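Local coordinates for protein Amuc_1100 (Akkermansia muciniphila, PDB 6KNY) that is of unknown function but natively carries a transmembrane region, absent from this construct, and is therefore probably membrane-associated, at residues F73-K78 / W101-Q105; K125-L130 / M196-F201. All blocks are in the same frame, centred on the assembly; numbering follows the deposited sequence. Where two conformers were deposited one is given.

How the contacts relate
Helix 117-134 joins the two contacts: it supplies one segment of contact 2, while in contact 1 Leu124 packs on both Phe73 and Phe104. Contact 1, its centre about 12 Å from that of the chain, ties helix 70-91 to a tight turn and reaches solvent along one flank. Contact 2 lies deeper, about 6 Å from the centre, where the helix meets the start of an edge strand of the sheet. Both are largely buried and apolar, with no hydrogen bond across either; contact 1 relies on an aromatic pair and a leucine, contact 2 on CH-pi contacts. Between them Phe104 and Leu102 pack on Ile127, and Glu76 forms a salt bridge with Lys125.

Contact 1 (F73-K78 / W101-Q105); sequences FQNELK and WLGFQ
Leu77, its CG anti to the backbone N (chi1 170°), carries both methyls into the type I' turn Trp101-Phe104. Leu77 CD1 lies 3.5 Å from Trp101 O, the carbonyl that also accepts the turn's closing hydrogen bond from Phe104 N. Leu77 CD2 sits 3.5 Å from Phe104 O and also meets the indole edge, 3.8 Å from Trp101 CE3. The positive phi of Leu102 and Gly103 shapes this turn, and a CB at Gly103 would collide with the carbonyl O of Leu102. Beside the leucine, Phe73 CZ comes 3.6 Å from Phe104 CD1; the Phe73 ring presents its edge to the face of Phe104 in an offset edge-to-face pair, planes at 68°. An alanine in place of Leu77 is likely to open a gap between the indole edge and Phe104 CB. The solvent flank is looser: exposed Lys78 merely brings CG to 4.4 Å from Trp101 CH2. Over one indole face, toward its rim, lies Gln105 CG; Arg81 makes a cation-pi contact with the ring. Helix 117-134 closes the inner side through Leu120 and Leu124, while Leu102 folds back onto Phe80 and Leu84 of helix 70-91.

Contact 2 (K125-L130 / M196-F201); sequences KAINSL and MQDYLF
With CG anti to the carbonyl carbon in both Tyr199 (chi1 -65°) and Phe201 (chi1 -72°), one ring from the loop and one from the first residue of the strand reach helix 117-134, the former meeting Ala126 and the latter Leu130. The helix packs on the mixed sheet of an alpha/beta domain whose order of elements, from this helix to strand 265-276, matches a circularly permuted ferredoxin-like fold; Phe201 begins the edge strand 201-210. Tyr199 lays a face against the helix backbone: Ala126 CA stands 3.7 Å from the ring centroid and 2° off its normal, a CH-pi contact. The adjoining methyl is displaced toward the rim, Ala126 CB coming 3.3 Å from Tyr199 CD1, so a small residue lets the ring approach this closely. Farther out, the phenol oxygen Tyr199 OH rests 3.6 Å from Lys125 CB, whereas the lysine chain bends away toward Glu76, the partner of its NZ.

Phe201 is used in two ways. Leu130 CD2 sits over the ring centre, 3.6 Å from the centroid, giving a second CH-pi contact, and the ring edge meets the helix backbone. Leu175 and Leu273 of the sheet also pack on Phe201, while Leu130 reaches Ile177 and Leu271; the helix, the strand start and the face of the sheet that the helix covers thus share one apolar layer. Met196, bent at chi2 and chi3, brings its sulfur up from the end of the loop near helix 183-194, Met196 SD lying 3.9 Å from Leu130 CA and 4.1 Å from Leu130 CD1. At the ring edge, Phe201 CZ approaches Ala126 O to 3.6 Å, and that oxygen already accepts the helical hydrogen bond from Leu130 N, at 2.9 Å.

Contact 1 (F73-K78 / W101-Q105)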
loop_
_atom_site.group_PDB
_atom_site.type_symbol
_atom_site.label_atom_id
_atom_site.label_comp_id
_atom_site.label_asym_id
_atom_site.label_seq_id
_atom_site.Cartn_x
_atom_site.Cartn_y
_atom_site.Cartn_z
ATOM N N PHE A 73 2.495 -6.662 -14.908
ATOM C CA PHE A 73 2.632 -5.803 -13.735
ATOM C C PHE A 73 2.531 -4.334 -14.126
ATOM O O PHE A 73 1.741 -3.573 -13.550
ATOM C CB PHE A 73 3.957 -6.054 -13.023
ATOM C CG PHE A 73 4.256 -5.024 -11.961
ATOM C CD1 PHE A 73 3.655 -5.109 -10.706
ATOM C CD2 PHE A 73 5.086 -3.944 -12.229
ATOM C CE1 PHE A 73 3.912 -4.150 -9.728
ATOM C CE2 PHE A 73 5.344 -2.987 -11.251
ATOM C CZ PHE A 73 4.754 -3.096 -10.002
ATOM N N GLN A 74 3.340 -3.920 -15.103
ATOM C CA GLN A 74 3.375 -2.520 -15.520
ATOM C C GLN A 74 2.013 -2.051 -16.006
ATOM O O GLN A 74 1.589 -0.924 -15.722
ATOM C CB GLN A 74 4.425 -2.363 -16.609
ATOM C CG GLN A 74 4.922 -0.980 -16.821
ATOM C CD GLN A 74 6.161 -0.971 -17.682
ATOM O OE1 GLN A 74 6.292 -1.785 -18.598
ATOM N NE2 GLN A 74 7.092 -0.077 -17.375
ATOM N N ASN A 75 1.304 -2.919 -16.725
ATOM C CA ASN A 75 -0.025 -2.571 -17.210
ATOM C C ASN A 75 -1.010 -2.463 -16.047
ATOM O O ASN A 75 -1.874 -1.580 -16.032
ATOM C CB ASN A 75 -0.455 -3.608 -18.253
ATOM C CG ASN A 75 -1.958 -3.724 -18.395
ATOM O OD1 ASN A 75 -2.602 -2.867 -19.002
ATOM N ND2 ASN A 75 -2.522 -4.798 -17.858
ATOM N N GLU A 76 -0.869 -3.324 -15.036
ATOM C CA GLU A 76 -1.704 -3.201 -13.840
ATOM C C GLU A 76 -1.372 -1.923 -13.069
ATOM O O GLU A 76 -2.270 -1.233 -12.568
ATOM C CB GLU A 76 -1.529 -4.431 -12.947
ATOM C CG GLU A 76 -2.484 -4.467 -11.760
ATOM C CD GLU A 76 -2.269 -5.689 -10.873
ATOM O OE1 GLU A 76 -1.110 -6.151 -10.749
ATOM O OE2 GLU A 76 -3.263 -6.197 -10.312
ATOM N N LEU A 77 -0.083 -1.592 -12.971
ATOM C CA LEU A 77 0.330 -0.365 -12.290
ATOM C C LEU A 77 -0.287 0.880 -12.933
ATOM O O LEU A 77 -0.821 1.760 -12.244
ATOM C CB LEU A 77 1.856 -0.269 -12.289
ATOM C CG LEU A 77 2.479 1.059 -11.828
ATOM C CD1 LEU A 77 2.087 1.405 -10.368
ATOM C CD2 LEU A 77 3.995 1.071 -12.027
ATOM N N LYS A 78 -0.194 0.956 -14.257
ATOM C CA LYS A 78 -0.728 2.091 -15.001
ATOM C C LYS A 78 -2.235 2.207 -14.813
ATOM O O LYS A 78 -2.763 3.299 -14.603
ATOM C CB LYS A 78 -0.391 1.963 -16.488
ATOM C CG LYS A 78 0.844 2.740 -16.913
ATOM C CD LYS A 78 1.593 2.021 -18.023
ATOM C CE LYS A 78 3.035 2.493 -18.113
ATOM N NZ LYS A 78 3.204 3.572 -19.126
ATOM N N TRP A 101 1.795 7.111 -8.319
ATOM C CA TRP A 101 2.459 5.903 -8.779
ATOM C C TRP A 101 2.508 4.805 -7.724
ATOM O O TRP A 101 3.102 3.752 -7.981
ATOM C CB TRP A 101 3.873 6.228 -9.245
ATOM C CG TRP A 101 3.890 6.827 -10.605
ATOM C CD1 TRP A 101 4.059 8.152 -10.924
ATOM C CD2 TRP A 101 3.722 6.132 -11.851
ATOM N NE1 TRP A 101 4.009 8.317 -12.287
ATOM C CE2 TRP A 101 3.801 7.098 -12.881
ATOM C CE3 TRP A 101 3.506 4.792 -12.192
ATOM C CZ2 TRP A 101 3.672 6.764 -14.231
ATOM C CZ3 TRP A 101 3.381 4.460 -13.537
ATOM C CH2 TRP A 101 3.458 5.441 -14.539
ATOM N N LEU A 102 1.934 5.038 -6.539
ATOM C CA LEU A 102 1.711 4.005 -5.525
ATOM C C LEU A 102 3.008 3.383 -5.004
ATOM O O LEU A 102 3.001 2.235 -4.543
ATOM C CB LEU A 102 0.785 2.907 -6.067
ATOM C CG LEU A 102 -0.634 3.395 -6.357
ATOM C CD1 LEU A 102 -1.403 2.353 -7.170
ATOM C CD2 LEU A 102 -1.372 3.751 -5.065
ATOM N N GLY A 103 4.123 4.111 -5.083
ATOM C CA GLY A 103 5.432 3.614 -4.701
ATOM C C GLY A 103 6.216 2.936 -5.804
ATOM O O GLY A 103 7.339 2.464 -5.554
ATOM N N PHE A 104 5.679 2.869 -7.020
ATOM C CA PHE A 104 6.309 2.092 -8.080
ATOM C C PHE A 104 6.694 2.958 -9.281
ATOM O O PHE A 104 6.717 2.469 -10.418
ATOM C CB PHE A 104 5.384 0.960 -8.529
ATOM C CG PHE A 104 4.987 -0.011 -7.429
ATOM C CD1 PHE A 104 5.747 -1.157 -7.179
ATOM C CD2 PHE A 104 3.832 0.195 -6.682
ATOM C CE1 PHE A 104 5.350 -2.073 -6.199
ATOM C CE2 PHE A 104 3.436 -0.718 -5.694
ATOM C CZ PHE A 104 4.196 -1.838 -5.448
ATOM N N GLN A 105 7.022 4.241 -9.060
ATOM C CA GLN A 105 7.397 5.088 -10.189
ATOM C C GLN A 105 8.675 4.594 -10.848
ATOM O O GLN A 105 8.901 4.841 -12.038
ATOM C CB GLN A 105 7.564 6.554 -9.762
ATOM C CG GLN A 105 7.723 7.506 -10.971
ATOM C CD GLN A 105 7.679 8.983 -10.598
ATOM O OE1 GLN A 105 8.043 9.363 -9.486
ATOM N NE2 GLN A 105 7.228 9.821 -11.534
#

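Contact 2 (K125-L130 / M196-F201)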
loop_
_atom_site.group_PDB
_atom_site.type_symbol
_atom_site.label_atom_id
_atom_site.label_comp_id
_atom_site.label_asym_id
_atom_site.label_seq_id
_atom_site.Cartn_x
_atom_site.Cartn_y
_atom_site.Cartn_z
ATOM N N LYS A 125 -1.038 -4.821 -5.375
ATOM C CA LYS A 125 -2.463 -5.014 -5.094
ATOM C C LYS A 125 -2.808 -4.585 -3.676
ATOM O O LYS A 125 -3.861 -3.974 -3.449
ATOM C CB LYS A 125 -2.881 -6.475 -5.324
ATOM C CG LYS A 125 -3.012 -6.831 -6.806
ATOM C CD LYS A 125 -4.481 -7.014 -7.294
ATOM C CE LYS A 125 -4.621 -7.632 -8.703
ATOM N NZ LYS A 125 -5.471 -6.863 -9.676
ATOM N N ALA A 126 -1.925 -4.867 -2.707
ATOM C CA ALA A 126 -2.183 -4.473 -1.323
ATOM C C ALA A 126 -2.143 -2.952 -1.156
ATOM O O ALA A 126 -3.022 -2.362 -0.503
ATOM C CB ALA A 126 -1.167 -5.142 -0.389
ATOM N N ILE A 127 -1.124 -2.304 -1.725
ATOM C CA ILE A 127 -1.012 -0.849 -1.615
ATOM C C ILE A 127 -2.172 -0.176 -2.342
ATOM O O ILE A 127 -2.810 0.748 -1.813
ATOM C CB ILE A 127 0.355 -0.364 -2.148
ATOM C CG1 ILE A 127 1.496 -0.890 -1.271
ATOM C CG2 ILE A 127 0.385 1.197 -2.230
ATOM C CD1 ILE A 127 2.920 -0.596 -1.812
ATOM N N ASN A 128 -2.489 -0.658 -3.548
ATOM C CA ASN A 128 -3.647 -0.140 -4.277
ATOM C C ASN A 128 -4.916 -0.198 -3.440
ATOM O O ASN A 128 -5.703 0.752 -3.423
ATOM C CB ASN A 128 -3.881 -0.907 -5.579
ATOM C CG ASN A 128 -5.059 -0.335 -6.363
ATOM O OD1 ASN A 128 -5.017 0.812 -6.810
ATOM N ND2 ASN A 128 -6.131 -1.096 -6.456
ATOM N N SER A 129 -5.142 -1.322 -2.764
ATOM C CA SER A 129 -6.346 -1.463 -1.952
ATOM C C SER A 129 -6.324 -0.501 -0.770
ATOM O O SER A 129 -7.339 0.135 -0.451
ATOM C CB SER A 129 -6.488 -2.905 -1.471
ATOM O OG SER A 129 -7.562 -3.013 -0.561
ATOM N N LEU A 130 -5.170 -0.387 -0.103
ATOM C CA LEU A 130 -5.021 0.533 1.033
ATOM C C LEU A 130 -5.283 1.981 0.630
ATOM O O LEU A 130 -6.088 2.678 1.253
ATOM C CB LEU A 130 -3.607 0.418 1.621
ATOM C CG LEU A 130 -3.274 1.411 2.751
ATOM C CD1 LEU A 130 -4.328 1.369 3.857
ATOM C CD2 LEU A 130 -1.885 1.135 3.318
ATOM N N MET A 196 -7.994 -3.112 7.554
ATOM C CA MET A 196 -7.947 -3.843 6.294
ATOM C C MET A 196 -8.317 -5.305 6.485
ATOM O O MET A 196 -7.867 -5.964 7.424
ATOM C CB MET A 196 -6.540 -3.769 5.696
ATOM C CG MET A 196 -6.069 -2.398 5.320
ATOM S SD MET A 196 -6.343 -2.147 3.570
ATOM C CE MET A 196 -7.901 -1.275 3.640
ATOM N N GLN A 197 -9.083 -5.819 5.534
ATOM C CA GLN A 197 -9.715 -7.130 5.605
ATOM C C GLN A 197 -8.819 -8.240 5.067
ATOM O O GLN A 197 -8.703 -9.309 5.679
ATOM C CB GLN A 197 -11.031 -7.097 4.814
ATOM C CG GLN A 197 -11.771 -5.726 4.830
ATOM C CD GLN A 197 -11.086 -4.613 3.998
ATOM O OE1 GLN A 197 -10.541 -4.854 2.912
ATOM N NE2 GLN A 197 -11.110 -3.392 4.522
ATOM N N ASP A 198 -8.159 -7.983 3.935
ATOM C CA ASP A 198 -7.452 -9.002 3.181
ATOM C C ASP A 198 -5.944 -8.860 3.245
ATOM O O ASP A 198 -5.236 -9.775 2.818
ATOM C CB ASP A 198 -7.865 -8.942 1.704
ATOM C CG ASP A 198 -9.301 -9.402 1.459
ATOM O OD1 ASP A 198 -9.844 -10.186 2.272
ATOM O OD2 ASP A 198 -9.887 -8.950 0.448
ATOM N N TYR A 199 -5.443 -7.731 3.739
ATOM C CA TYR A 199 -4.019 -7.437 3.750
ATOM C C TYR A 199 -3.652 -6.904 5.123
ATOM O O TYR A 199 -4.372 -6.067 5.673
ATOM C CB TYR A 199 -3.664 -6.416 2.662
ATOM C CG TYR A 199 -3.886 -6.918 1.250
ATOM C CD1 TYR A 199 -2.956 -7.750 0.632
ATOM C CD2 TYR A 199 -5.017 -6.548 0.526
ATOM C CE1 TYR A 199 -3.140 -8.184 -0.671
ATOM C CE2 TYR A 199 -5.216 -6.987 -0.775
ATOM C CZ TYR A 199 -4.283 -7.810 -1.362
ATOM O OH TYR A 199 -4.476 -8.256 -2.652
ATOM N N LEU A 200 -2.537 -7.386 5.676
ATOM C CA LEU A 200 -2.095 -7.000 7.017
ATOM C C LEU A 200 -0.986 -5.950 6.914
ATOM O O LEU A 200 0.151 -6.268 6.538
ATOM C CB LEU A 200 -1.620 -8.226 7.799
ATOM C CG LEU A 200 -1.045 -8.007 9.214
ATOM C CD1 LEU A 200 -2.057 -7.319 10.123
ATOM C CD2 LEU A 200 -0.625 -9.381 9.807
ATOM N N PHE A 201 -1.318 -4.704 7.246
ATOM C CA PHE A 201 -0.334 -3.629 7.380
ATOM C C PHE A 201 -0.101 -3.387 8.859
ATOM O O PHE A 201 -1.059 -3.183 9.618
ATOM C CB PHE A 201 -0.811 -2.324 6.734
ATOM C CG PHE A 201 -0.828 -2.346 5.233
ATOM C CD1 PHE A 201 0.288 -1.955 4.506
ATOM C CD2 PHE A 201 -1.986 -2.717 4.540
ATOM C CE1 PHE A 201 0.267 -1.956 3.112
ATOM C CE2 PHE A 201 -2.011 -2.713 3.153
ATOM C CZ PHE A 201 -0.894 -2.326 2.440
#